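Local atomic coordinates of OLD nuclease (PDB entry 6P74), a protein that degrades linear or supercoiled double-stranded DNA exonucleolytically in the 5'-to-3' direction, nicks and linearizes circular DNA, and has a DNA-stimulated ATPase activity. Residues A[21-26]-A[305-310]. Residues are numbered along the deposited sequence; the frame is centred on the assembly and turned at random.
Sequences GPLTAI and IIYSTH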
ATOM      1  N   GLY A  21      11.925  -9.554  20.584  1.00 60.03           N
ATOM      2  CA  GLY A  21      11.640 -10.225  21.830  1.00 63.19           C
ATOM      3  C   GLY A  21      10.167 -10.540  22.001  1.00 71.18           C
ATOM      4  O   GLY A  21       9.333 -10.247  21.133  1.00 71.23           O
ATOM      5  N   PRO A  22       9.821 -11.134  23.146  1.00 75.79           N
ATOM      6  CA  PRO A  22       8.442 -11.628  23.320  1.00 71.48           C
ATOM      7  C   PRO A  22       7.421 -10.522  23.169  1.00 74.36           C
ATOM      8  O   PRO A  22       6.316 -10.741  22.656  1.00 72.47           O
ATOM      9  CB  PRO A  22       8.447 -12.207  24.747  1.00 70.72           C
ATOM     10  CG  PRO A  22       9.894 -12.316  25.142  1.00 78.23           C
ATOM     11  CD  PRO A  22      10.617 -11.231  24.382  1.00 74.02           C
ATOM     12  N   LEU A  23       7.779  -9.325  23.615  1.00 68.42           N
ATOM     13  CA  LEU A  23       7.053  -8.111  23.301  1.00 68.81           C
ATOM     14  C   LEU A  23       8.054  -7.181  22.638  1.00 71.22           C
ATOM     15  O   LEU A  23       9.114  -6.907  23.213  1.00 70.43           O
ATOM     16  CB  LEU A  23       6.476  -7.476  24.562  1.00 76.10           C
ATOM     17  CG  LEU A  23       5.324  -6.506  24.399  1.00 82.77           C
ATOM     18  CD1 LEU A  23       4.134  -7.256  23.858  1.00 88.66           C
ATOM     19  CD2 LEU A  23       5.000  -5.906  25.743  1.00 86.90           C
ATOM     20  N   THR A  24       7.737  -6.727  21.425  1.00 67.97           N
ATOM     21  CA  THR A  24       8.581  -5.784  20.699  1.00 64.71           C
ATOM     22  C   THR A  24       7.710  -4.584  20.349  1.00 67.22           C
ATOM     23  O   THR A  24       6.750  -4.714  19.582  1.00 69.52           O
ATOM     24  CB  THR A  24       9.196  -6.423  19.455  1.00 65.10           C
ATOM     25  OG1 THR A  24       9.787  -7.691  19.791  1.00 69.43           O
ATOM     26  CG2 THR A  24      10.263  -5.523  18.891  1.00 61.88           C
ATOM     27  N   ALA A  25       8.031  -3.418  20.932  1.00 62.32           N
ATOM     28  CA  ALA A  25       7.252  -2.196  20.765  1.00 63.33           C
ATOM     29  C   ALA A  25       8.084  -1.253  19.915  1.00 69.43           C
ATOM     30  O   ALA A  25       9.146  -0.788  20.351  1.00 68.83           O
ATOM     31  CB  ALA A  25       6.908  -1.550  22.108  1.00 61.82           C
ATOM     32  N   ILE A  26       7.602  -0.965  18.713  1.00 66.61           N
ATOM     33  CA  ILE A  26       8.357  -0.223  17.714  1.00 65.67           C
ATOM     34  C   ILE A  26       7.765   1.174  17.609  1.00 72.45           C
ATOM     35  O   ILE A  26       6.587   1.326  17.269  1.00 79.03           O
ATOM     36  CB  ILE A  26       8.326  -0.938  16.361  1.00 64.50           C
ATOM     37  CG1 ILE A  26       8.744  -2.411  16.543  1.00 64.05           C
ATOM     38  CG2 ILE A  26       9.151  -0.175  15.366  1.00 63.77           C
ATOM     39  CD1 ILE A  26       8.953  -3.167  15.238  1.00 63.06           C
ATOM     40  N   ILE A 305       4.265 -10.763  20.651  1.00 69.25           N
ATOM     41  CA  ILE A 305       3.571  -9.616  20.056  1.00 64.11           C
ATOM     42  C   ILE A 305       4.606  -8.626  19.550  1.00 64.46           C
ATOM     43  O   ILE A 305       5.449  -8.142  20.319  1.00 65.20           O
ATOM     44  CB  ILE A 305       2.618  -8.925  21.051  1.00 71.74           C
ATOM     45  CG1 ILE A 305       1.634  -9.922  21.644  1.00 74.50           C
ATOM     46  CG2 ILE A 305       1.831  -7.831  20.353  1.00 69.71           C
ATOM     47  CD1 ILE A 305       0.634 -10.423  20.622  1.00 77.51           C
ATOM     48  N   ILE A 306       4.527  -8.301  18.268  1.00 62.24           N
ATOM     49  CA  ILE A 306       5.379  -7.301  17.653  1.00 63.33           C
ATOM     50  C   ILE A 306       4.459  -6.235  17.087  1.00 70.11           C
ATOM     51  O   ILE A 306       3.546  -6.554  16.321  1.00 70.50           O
ATOM     52  CB  ILE A 306       6.253  -7.907  16.546  1.00 66.25           C
ATOM     53  CG1 ILE A 306       7.178  -8.984  17.116  1.00 68.57           C
ATOM     54  CG2 ILE A 306       7.027  -6.819  15.789  1.00 54.87           C
ATOM     55  CD1 ILE A 306       7.927  -9.742  16.024  1.00 68.44           C
ATOM     56  N   TYR A 307       4.692  -4.973  17.452  1.00 63.50           N
ATOM     57  CA  TYR A 307       3.781  -3.948  16.969  1.00 62.89           C
ATOM     58  C   TYR A 307       4.470  -2.599  16.814  1.00 60.68           C
ATOM     59  O   TYR A 307       5.450  -2.290  17.500  1.00 67.06           O
ATOM     60  CB  TYR A 307       2.573  -3.820  17.890  1.00 65.40           C
ATOM     61  CG  TYR A 307       2.901  -3.503  19.323  1.00 67.86           C
ATOM     62  CD1 TYR A 307       3.130  -2.197  19.727  1.00 69.33           C
ATOM     63  CD2 TYR A 307       2.958  -4.501  20.275  1.00 69.01           C
ATOM     64  CE1 TYR A 307       3.417  -1.897  21.030  1.00 62.70           C
ATOM     65  CE2 TYR A 307       3.232  -4.215  21.579  1.00 70.27           C
ATOM     66  CZ  TYR A 307       3.458  -2.905  21.957  1.00 73.31           C
ATOM     67  OH  TYR A 307       3.739  -2.605  23.270  1.00 75.32           O
ATOM     68  N   SER A 308       3.963  -1.822  15.862  1.00 65.55           N
ATOM     69  CA  SER A 308       4.178  -0.385  15.808  1.00 65.16           C
ATOM     70  C   SER A 308       3.099   0.298  16.649  1.00 62.18           C
ATOM     71  O   SER A 308       1.991  -0.220  16.808  1.00 64.84           O
ATOM     72  CB  SER A 308       4.154   0.119  14.363  1.00 67.72           C
ATOM     73  OG  SER A 308       2.905  -0.129  13.726  1.00 72.32           O
ATOM     74  N   THR A 309       3.448   1.447  17.230  1.00 69.14           N
ATOM     75  CA  THR A 309       2.507   2.184  18.063  1.00 66.48           C
ATOM     76  C   THR A 309       2.847   3.665  18.075  1.00 70.77           C
ATOM     77  O   THR A 309       4.006   4.063  17.908  1.00 68.03           O
ATOM     78  CB  THR A 309       2.486   1.668  19.508  1.00 64.15           C
ATOM     79  OG1 THR A 309       1.351   2.203  20.185  1.00 63.97           O
ATOM     80  CG2 THR A 309       3.733   2.107  20.249  1.00 64.23           C
ATOM     81  N   HIS A 310       1.809   4.477  18.275  1.00 74.61           N
ATOM     82  CA  HIS A 310       1.934   5.903  18.544  1.00 82.55           C
ATOM     83  C   HIS A 310       1.483   6.257  19.946  1.00 80.61           C
ATOM     84  O   HIS A 310       1.449   7.443  20.295  1.00 84.37           O
ATOM     85  CB  HIS A 310       1.106   6.712  17.545  1.00 92.17           C
ATOM     86  CG  HIS A 310       1.744   6.852  16.206  1.00109.62           C
ATOM     87  ND1 HIS A 310       2.698   7.813  15.937  1.00117.99           N
ATOM     88  CD2 HIS A 310       1.566   6.162  15.054  1.00114.06           C
ATOM     89  CE1 HIS A 310       3.084   7.704  14.679  1.00120.66           C
ATOM     90  NE2 HIS A 310       2.412   6.712  14.120  1.00117.37           N
TER
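L23–I26 pairs in parallel with I305–S308 at the centre of the mixed sheet in the ABC-type ATPase core, a worked example of how additional-strand P-loop ATPases are built. Strand 304-308 is inserted between 23-27, which runs into the probable ATP-binding P-loop, and 272-276, so residues 282 apart become neighbours. The segment axes approach to 4.8 Å and agree in direction to within 6°. Five backbone hydrogen bonds climb the pair: I305 N to P22 O, T24 N to I305 O, Y307 N to T24 O, I26 N to Y307 O (2.8 Å) and, with an N-H...O angle of 144°, T309 N to I26 O. Their spacing follows parallel register, with T24 and I26 each bonding on both sides of their partner, while I306 turns its backbone groups to V273 and I275 of strand 272-276 and S308 to E277 just beyond.

The two faces of the sheet are packed differently. On that of L23, A25, I305 and Y307, the tyrosine CG sits between its own backbone N and carbonyl carbon (chi1 58°), and the ring lies across the neighbouring strand. A25 CA makes a CH-pi contact over one ring face, 4.2 Å from the centroid, while L23 CD1 meets the ring edge at CE2 (3.9 Å) and also packs on I305 CB (3.6 Å). Y307 OH passes A25 CB and hydrogen-bonds F314 O. The opposite face carries T24, I26, I306 and S308, whose side chain touches K34 of the probable ATP site. There I26 and I306 cross obliquely, I26 CD1 resting 4.2 Å from I306 CG2.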